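Local coordinates for 43.8 kDa insecticidal crystal protein (Bacillus thuringiensis, PDB 4JP0) that acts as one component of a binary insecticidal toxin active on western corn rootworm, both proteins being needed for maximal toxicity, at residues I150-L155 against S172-G177; L205-Y210 against L279-S284; T241-T246 against M331-S336. All blocks are in the same frame, centred on the assembly; numbering follows the deposited sequence.

Interaction 1: I150-L155 against S172-G177; sequences IIDTKL and SPQLMG
Asp152 and Gln174 meet with their side chains crossing at about a right angle, and the carboxylate and amide planes are turned 67° apart. Gln174 NE2 donates to Asp152 OD2 at 3.0 Å in a nearly straight bond. It comes to the anti side of that oxygen, somewhat out of the carboxylate plane, while OD2 lies close to the plane of the amide. Gln174 NE2 also donates to Lys154 O at 3.0 Å, from a position tilted off the carbonyl plane. At the other end of the amide, Gln174 OE1 takes the backbone N-H of Lys156 and rests against Leu155 CD1 at 3.6 Å. With both ends of the group engaged, its rotation is fixed, and this buried amide ties together the Asp152 side chain, Lys154 O and Lys156 N.

Asp152 is also held by its backbone, Asp152 N donating to Leu175 O at 2.8 Å. One water bridges Asp152 O and Met176 O, donating to both. Ile151 and Leu175 approach obliquely, methyl to methyl, with Ile151 CD1 3.5 Å from Leu175 CD2; the other branch of Ile151, CG2, lies over the Met176 carbonyl at 3.4 Å from its oxygen. Met176 starts out away from the loop, but chi2 (-66°) brings SD back to 3.9 Å from Asp152 CB, and chi3 (-76°) turns CE toward the Thr153 carbonyl.

Strand 174-182 is one of the two outermost strands of a four-stranded antiparallel sheet, and the 150-155 loop crosses its outer side, joined by that single backbone bond. On its inner side, Met176 and Gly177 both face Lys207 of strand 202-221, which makes this edge strand the site of a classic beta bulge.

Interaction 2: L205-Y210 against L279-S284; sequences LKKYQY and LKIEYS
Leu205 opens the contact by laying its side chain across that of Leu279 at about a right angle. Leu205 CD2 comes within 3.6 Å of Leu279 CD1, and Leu205 CG is almost as near to the same methyl. The second methyl of Leu279, CD2, packs on the strand backbone instead, 3.6 Å from Leu205 O. Leu279 thus sets one branch against a side chain and the other against a peptide group, while Leu275 of helix 272-279 adds to the apolar surroundings of Leu205.

Lys206 follows on the other face of the strand, where its amine is engaged by Tyr208 OH, by a salt bridge to Glu327 and by a cation-pi contact with Tyr321.

Lys207 turns back to the 279-284 segment and carries its polar part. CG is anti to the backbone N (chi1 -165°), and the chain runs on extended until chi3 (78°) bends CE over. The aliphatic portion slides past Ile281 in the opposite direction, with Lys207 CD 3.6 Å from Ile281 CG1. Beyond the bend, Lys207 NZ donates to Leu279 O at 2.9 Å, lying in the plane of that carbonyl with a C=O...N angle of 155°. Lys280 O is also close to the amine, 2.8 Å from Lys207 NZ. Thr316 and Leu318 of strand 307-323 also touch Lys207.

The amine lies by the end of helix 272-279, after which Lys280 is the first residue to leave helical backbone angles, with positive phi. The partial negative end of the helix dipole would be expected to suit a charged amine there. The chemistry implies a buried lysine whose hydrogen bond to Leu279 O may offset part of the cost of burial, its methylenes sharing the apolar packing of Ile281.

Interaction 3: T241-T246 against M331-S336; sequences TTIINT and MQIQTS
Helix 241-246 crosses strand 331-336 with the two chain directions 122° apart and the axes 7.6 Å from each other at their closest. The nearest alpha carbons are those of Thr242 and Met331, 6.1 Å apart, so the meeting point lies at the beginning of the strand segment. The helix contains a wider, pi-type turn at 241-244.

Met331 is the central side chain. Its CG stands anti to the backbone N (chi1 -169°), and bends at the next two torsions fold SD and CE over the helix backbone. Met331 CG lies 3.5 Å from Thr242 O, and the methyl group goes on to Ile243, with CE 3.7 Å from Ile243 CA. Thr246 slides past the methionine in the opposite direction, its OG1 3.9 Å from Met331 CG. Thr246 OG1 also approaches Thr242 O in the plane of the carbonyl, modelled at a doubtfully short 2.5 Å, beside a weak backbone bond from Thr246 N.

The strand belongs to a four-stranded antiparallel sheet in the part of the chain matching the Insecticidal Crystal Toxin P42 family, pairing with strand 307-323, and the short helix packs across one face of that sheet. Leu318 and Leu320 of the neighbouring strand extend the surface, touching Ile243 and Thr246.

Two residues along from Met331, Ile333 points to the same face and crosses Ile243 at about a right angle. Ile243 CD1 lies 4.1 Å from Ile333 CG2, and the opposite pairing of branches, CG2 with CD1, is equally distant. Thr242 CB touches Met331 CG, while its hydroxyl is hydrogen-bonded to Asp238 O.

How the interactions relate
All three contacts involve the same four-stranded antiparallel sheet. Interaction 1 sits against one edge strand; it is partly buried, and its chemistry is largely polar, with a bridging water. Interaction 2, a buried contact, is set one strand inward and mixes leucine packing with a lysine amine held by backbone oxygen. The two touch: Met176 N and Gln174 N pair with Lys207 O and Gln209 O, and Gly177 packs on Leu279. Interaction 3 sits on the outermost strand at the other side, its centre about 19 Å from that of interaction 1; also partly buried, it depends on apolar contacts between helix and strand. It meets interaction 2 where Tyr210 touches Gln334.

Interaction 1: I150-L155 against S172-G177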
# COMPACT_ATOMS: atom_id res chain seq x y z
N ILE A 150 -12.98 -1.32 11.14
CA ILE A 150 -12.49 -2.43 11.94
C ILE A 150 -11.67 -3.38 11.09
O ILE A 150 -12.11 -3.82 10.02
CB ILE A 150 -13.70 -3.17 12.51
CG1 ILE A 150 -14.42 -2.23 13.49
CG2 ILE A 150 -13.26 -4.50 13.16
CD1 ILE A 150 -15.91 -2.58 13.66
N ILE A 151 -10.48 -3.73 11.57
CA ILE A 151 -9.59 -4.57 10.79
C ILE A 151 -9.55 -5.95 11.39
O ILE A 151 -9.40 -6.05 12.62
CB ILE A 151 -8.18 -3.97 10.89
CG1 ILE A 151 -8.26 -2.50 10.52
CG2 ILE A 151 -7.18 -4.70 9.95
CD1 ILE A 151 -8.65 -2.33 9.08
N ASP A 152 -9.64 -7.00 10.56
CA ASP A 152 -9.54 -8.36 11.13
C ASP A 152 -8.08 -8.74 11.39
O ASP A 152 -7.18 -8.19 10.75
CB ASP A 152 -10.14 -9.41 10.18
CG ASP A 152 -11.65 -9.45 10.21
OD1 ASP A 152 -12.29 -8.61 10.90
OD2 ASP A 152 -12.29 -10.31 9.56
N THR A 153 -7.82 -9.69 12.28
CA THR A 153 -6.44 -10.14 12.53
C THR A 153 -6.26 -11.63 12.32
O THR A 153 -5.12 -12.11 12.27
CB THR A 153 -6.00 -9.83 13.96
OG1 THR A 153 -6.86 -10.53 14.87
CG2 THR A 153 -6.23 -8.37 14.29
N LYS A 154 -7.36 -12.37 12.22
CA LYS A 154 -7.30 -13.82 12.03
C LYS A 154 -8.11 -14.30 10.83
O LYS A 154 -9.31 -14.15 10.77
CB LYS A 154 -7.78 -14.53 13.28
CG LYS A 154 -7.58 -16.03 13.25
CD LYS A 154 -8.13 -16.69 14.52
CE LYS A 154 -9.58 -17.17 14.32
NZ LYS A 154 -10.10 -18.14 15.35
N LEU A 155 -7.44 -14.93 9.88
CA LEU A 155 -8.12 -15.41 8.69
C LEU A 155 -8.95 -16.64 9.05
O LEU A 155 -8.47 -17.55 9.71
CB LEU A 155 -7.07 -15.77 7.63
CG LEU A 155 -7.56 -16.22 6.28
CD1 LEU A 155 -8.07 -14.98 5.52
CD2 LEU A 155 -6.39 -16.84 5.53
N SER A 172 -15.39 -15.61 2.79
CA SER A 172 -15.66 -14.20 2.46
C SER A 172 -14.47 -13.31 2.69
O SER A 172 -13.73 -13.52 3.62
CB SER A 172 -16.86 -13.72 3.27
OG SER A 172 -17.98 -14.50 2.86
N PRO A 173 -14.29 -12.30 1.85
CA PRO A 173 -13.16 -11.38 2.01
C PRO A 173 -13.12 -10.75 3.41
O PRO A 173 -14.12 -10.25 3.90
CB PRO A 173 -13.43 -10.31 0.95
CG PRO A 173 -14.23 -11.06 -0.07
CD PRO A 173 -15.13 -11.94 0.70
N GLN A 174 -11.97 -10.82 4.07
CA GLN A 174 -11.78 -10.17 5.38
C GLN A 174 -10.77 -9.04 5.22
O GLN A 174 -9.73 -9.23 4.59
CB GLN A 174 -11.22 -11.16 6.38
CG GLN A 174 -12.15 -12.29 6.71
CD GLN A 174 -11.50 -13.34 7.60
OE1 GLN A 174 -11.24 -14.46 7.16
NE2 GLN A 174 -11.23 -12.99 8.85
N LEU A 175 -11.09 -7.86 5.74
CA LEU A 175 -10.17 -6.73 5.62
C LEU A 175 -9.05 -6.91 6.62
O LEU A 175 -9.30 -6.80 7.81
CB LEU A 175 -10.90 -5.44 5.94
CG LEU A 175 -10.04 -4.18 5.85
CD1 LEU A 175 -9.58 -3.91 4.42
CD2 LEU A 175 -10.84 -3.01 6.42
N MET A 176 -7.82 -7.11 6.13
CA MET A 176 -6.68 -7.41 6.97
C MET A 176 -5.76 -6.23 7.12
O MET A 176 -4.86 -6.27 7.95
CB MET A 176 -5.89 -8.59 6.40
CG MET A 176 -6.73 -9.83 6.17
SD MET A 176 -7.35 -10.53 7.73
CE MET A 176 -5.78 -11.32 8.29
N GLY A 177 -5.95 -5.19 6.29
CA GLY A 177 -5.09 -4.00 6.36
C GLY A 177 -5.73 -2.84 5.60
O GLY A 177 -6.45 -3.08 4.64
O HOH W 1 -4.77 -7.76 9.91

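Interaction 2: L205-Y210 against L279-S284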
# COMPACT_ATOMS: atom_id res chain seq x y z
N LEU A 205 -6.09 2.50 0.52
CA LEU A 205 -5.54 1.24 -0.01
C LEU A 205 -5.88 0.12 1.03
O LEU A 205 -5.52 0.18 2.21
CB LEU A 205 -4.02 1.39 -0.24
CG LEU A 205 -3.22 0.17 -0.68
CD1 LEU A 205 -3.84 -0.49 -1.93
CD2 LEU A 205 -1.74 0.54 -0.92
N LYS A 206 -6.63 -0.88 0.56
CA LYS A 206 -7.11 -1.95 1.40
C LYS A 206 -6.46 -3.23 0.98
O LYS A 206 -6.13 -3.41 -0.21
CB LYS A 206 -8.60 -2.15 1.15
CG LYS A 206 -9.46 -0.94 1.30
CD LYS A 206 -10.92 -1.36 1.31
CE LYS A 206 -11.85 -0.17 1.25
NZ LYS A 206 -13.26 -0.54 1.37
N LYS A 207 -6.29 -4.11 1.96
CA LYS A 207 -5.84 -5.49 1.72
C LYS A 207 -6.84 -6.48 2.30
O LYS A 207 -7.02 -6.54 3.52
CB LYS A 207 -4.46 -5.78 2.32
CG LYS A 207 -3.88 -7.08 1.73
CD LYS A 207 -2.56 -7.57 2.41
CE LYS A 207 -2.83 -8.26 3.75
NZ LYS A 207 -1.56 -8.79 4.38
N TYR A 208 -7.50 -7.25 1.42
CA TYR A 208 -8.41 -8.29 1.83
C TYR A 208 -7.77 -9.63 1.61
O TYR A 208 -6.96 -9.80 0.68
CB TYR A 208 -9.67 -8.28 0.97
CG TYR A 208 -10.57 -7.08 1.16
CD1 TYR A 208 -10.55 -6.00 0.26
CD2 TYR A 208 -11.45 -7.01 2.22
CE1 TYR A 208 -11.39 -4.88 0.46
CE2 TYR A 208 -12.29 -5.91 2.39
CZ TYR A 208 -12.25 -4.86 1.51
OH TYR A 208 -13.11 -3.76 1.70
N GLN A 209 -8.11 -10.58 2.47
CA GLN A 209 -7.69 -11.96 2.26
C GLN A 209 -8.90 -12.87 2.47
O GLN A 209 -9.86 -12.48 3.14
CB GLN A 209 -6.52 -12.36 3.14
CG GLN A 209 -5.21 -11.67 2.76
CD GLN A 209 -4.08 -12.04 3.69
OE1 GLN A 209 -4.26 -12.12 4.90
NE2 GLN A 209 -2.88 -12.25 3.12
N TYR A 210 -8.85 -14.04 1.85
CA TYR A 210 -9.90 -15.03 1.93
C TYR A 210 -9.39 -16.30 1.24
O TYR A 210 -8.37 -16.26 0.55
CB TYR A 210 -11.18 -14.55 1.23
CG TYR A 210 -10.99 -14.00 -0.17
CD1 TYR A 210 -11.24 -14.79 -1.29
CD2 TYR A 210 -10.62 -12.68 -0.38
CE1 TYR A 210 -11.09 -14.25 -2.60
CE2 TYR A 210 -10.49 -12.16 -1.65
CZ TYR A 210 -10.72 -12.93 -2.74
OH TYR A 210 -10.56 -12.34 -3.98
N LEU A 279 -0.40 -2.63 6.02
CA LEU A 279 -1.05 -3.64 5.20
C LEU A 279 -0.59 -5.05 5.52
O LEU A 279 -1.19 -6.02 5.05
CB LEU A 279 -0.86 -3.34 3.73
CG LEU A 279 -1.45 -2.00 3.29
CD1 LEU A 279 -1.25 -1.82 1.81
CD2 LEU A 279 -2.95 -1.94 3.65
N LYS A 280 0.45 -5.15 6.34
CA LYS A 280 1.03 -6.45 6.71
C LYS A 280 1.44 -7.25 5.51
O LYS A 280 1.08 -8.44 5.37
CB LYS A 280 0.09 -7.28 7.61
CG LYS A 280 -0.59 -6.45 8.68
CD LYS A 280 -1.77 -7.19 9.28
CE LYS A 280 -2.06 -6.73 10.71
NZ LYS A 280 -2.29 -7.93 11.62
N ILE A 281 2.22 -6.61 4.65
CA ILE A 281 2.75 -7.25 3.47
C ILE A 281 4.26 -7.26 3.62
O ILE A 281 4.86 -6.24 3.92
CB ILE A 281 2.38 -6.44 2.24
CG1 ILE A 281 0.87 -6.53 1.97
CG2 ILE A 281 3.13 -6.92 1.03
CD1 ILE A 281 0.43 -5.51 0.98
N GLU A 282 4.87 -8.43 3.46
CA GLU A 282 6.30 -8.56 3.59
C GLU A 282 7.03 -7.99 2.38
O GLU A 282 6.47 -7.94 1.28
CB GLU A 282 6.65 -10.05 3.74
CG GLU A 282 6.23 -10.61 5.09
CD GLU A 282 6.61 -12.07 5.31
OE1 GLU A 282 7.05 -12.75 4.33
OE2 GLU A 282 6.46 -12.53 6.47
N TYR A 283 8.25 -7.54 2.59
CA TYR A 283 9.13 -7.21 1.50
C TYR A 283 9.50 -8.53 0.84
O TYR A 283 9.72 -9.55 1.52
CB TYR A 283 10.40 -6.54 2.01
CG TYR A 283 10.16 -5.19 2.68
CD1 TYR A 283 10.40 -5.01 4.04
CD2 TYR A 283 9.72 -4.11 1.97
CE1 TYR A 283 10.20 -3.77 4.65
CE2 TYR A 283 9.51 -2.88 2.58
CZ TYR A 283 9.74 -2.73 3.91
OH TYR A 283 9.53 -1.53 4.51
N SER A 284 9.56 -8.52 -0.49
CA SER A 284 9.91 -9.72 -1.23
C SER A 284 11.36 -10.11 -1.01
O SER A 284 12.20 -9.25 -0.75
CB SER A 284 9.66 -9.53 -2.72
OG SER A 284 10.12 -10.65 -3.45

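Interaction 3: T241-T246 against M331-S336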
# COMPACT_ATOMS: atom_id res chain seq x y z
N THR A 241 -0.22 -2.81 -15.85
CA THR A 241 -1.30 -1.83 -15.99
C THR A 241 -2.17 -1.61 -14.75
O THR A 241 -3.09 -0.79 -14.76
CB THR A 241 -2.19 -2.18 -17.20
OG1 THR A 241 -2.83 -3.45 -16.98
CG2 THR A 241 -1.33 -2.40 -18.44
N THR A 242 -1.87 -2.32 -13.69
CA THR A 242 -2.64 -2.19 -12.47
C THR A 242 -1.89 -1.59 -11.31
O THR A 242 -1.92 -0.42 -11.15
CB THR A 242 -3.25 -3.50 -12.03
OG1 THR A 242 -2.25 -4.48 -11.86
CG2 THR A 242 -4.19 -3.93 -12.98
N ILE A 243 -1.19 -2.39 -10.55
CA ILE A 243 -0.41 -1.96 -9.39
C ILE A 243 0.90 -1.21 -9.68
O ILE A 243 1.22 -0.21 -9.00
CB ILE A 243 -0.20 -3.14 -8.42
CG1 ILE A 243 0.30 -2.64 -7.07
CG2 ILE A 243 0.70 -4.23 -9.01
CD1 ILE A 243 -0.29 -3.40 -5.91
N ILE A 244 1.67 -1.66 -10.67
CA ILE A 244 2.89 -0.95 -10.96
C ILE A 244 2.58 0.44 -11.49
O ILE A 244 3.06 1.43 -10.96
CB ILE A 244 3.76 -1.69 -12.00
CG1 ILE A 244 4.12 -3.08 -11.50
CG2 ILE A 244 5.04 -0.85 -12.29
CD1 ILE A 244 4.66 -4.01 -12.63
N ASN A 245 1.79 0.55 -12.53
CA ASN A 245 1.61 1.91 -13.06
C ASN A 245 0.80 2.82 -12.14
O ASN A 245 0.87 4.03 -12.26
CB ASN A 245 1.04 1.88 -14.49
CG ASN A 245 2.17 1.73 -15.60
OD1 ASN A 245 3.39 1.72 -15.32
ND2 ASN A 245 1.73 1.61 -16.85
N THR A 246 0.04 2.25 -11.20
CA THR A 246 -0.77 3.07 -10.29
C THR A 246 -0.04 3.46 -9.01
O THR A 246 -0.15 4.59 -8.57
CB THR A 246 -2.11 2.38 -9.92
OG1 THR A 246 -2.81 1.96 -11.11
CG2 THR A 246 -3.06 3.38 -9.34
N MET A 331 -8.29 0.67 -8.86
CA MET A 331 -7.35 -0.40 -9.11
C MET A 331 -7.58 -1.59 -8.18
O MET A 331 -7.87 -1.41 -7.01
CB MET A 331 -5.92 0.09 -8.94
CG MET A 331 -4.91 -0.93 -9.47
SD MET A 331 -4.39 -2.06 -8.16
CE MET A 331 -3.33 -0.78 -7.46
N GLN A 332 -7.44 -2.80 -8.70
CA GLN A 332 -7.46 -4.00 -7.86
C GLN A 332 -6.57 -5.04 -8.48
O GLN A 332 -6.44 -5.09 -9.69
CB GLN A 332 -8.85 -4.59 -7.77
CG GLN A 332 -9.47 -4.88 -9.14
CD GLN A 332 -10.72 -5.77 -9.08
OE1 GLN A 332 -11.00 -6.42 -8.06
NE2 GLN A 332 -11.46 -5.79 -10.17
N ILE A 333 -5.99 -5.89 -7.64
CA ILE A 333 -5.23 -7.03 -8.12
C ILE A 333 -5.39 -8.11 -7.10
O ILE A 333 -5.36 -7.82 -5.89
CB ILE A 333 -3.72 -6.69 -8.36
CG1 ILE A 333 -2.92 -7.97 -8.61
CG2 ILE A 333 -3.16 -5.99 -7.16
CD1 ILE A 333 -1.47 -7.73 -9.14
N GLN A 334 -5.66 -9.33 -7.57
CA GLN A 334 -5.73 -10.48 -6.70
C GLN A 334 -4.58 -11.43 -7.01
O GLN A 334 -4.20 -11.61 -8.17
CB GLN A 334 -7.05 -11.23 -6.87
CG GLN A 334 -8.23 -10.50 -6.29
CD GLN A 334 -8.74 -9.47 -7.24
OE1 GLN A 334 -8.88 -9.75 -8.45
NE2 GLN A 334 -9.04 -8.27 -6.73
N THR A 335 -3.98 -11.98 -5.96
CA THR A 335 -2.89 -12.94 -6.12
C THR A 335 -3.14 -14.10 -5.17
O THR A 335 -3.87 -13.94 -4.19
CB THR A 335 -1.52 -12.30 -5.80
OG1 THR A 335 -1.48 -11.87 -4.44
CG2 THR A 335 -1.29 -11.00 -6.61
N SER A 336 -2.55 -15.27 -5.46
CA SER A 336 -2.65 -16.40 -4.55
C SER A 336 -1.24 -16.89 -4.26
O SER A 336 -0.37 -16.82 -5.11
CB SER A 336 -3.52 -17.51 -5.12
OG SER A 336 -2.97 -17.99 -6.34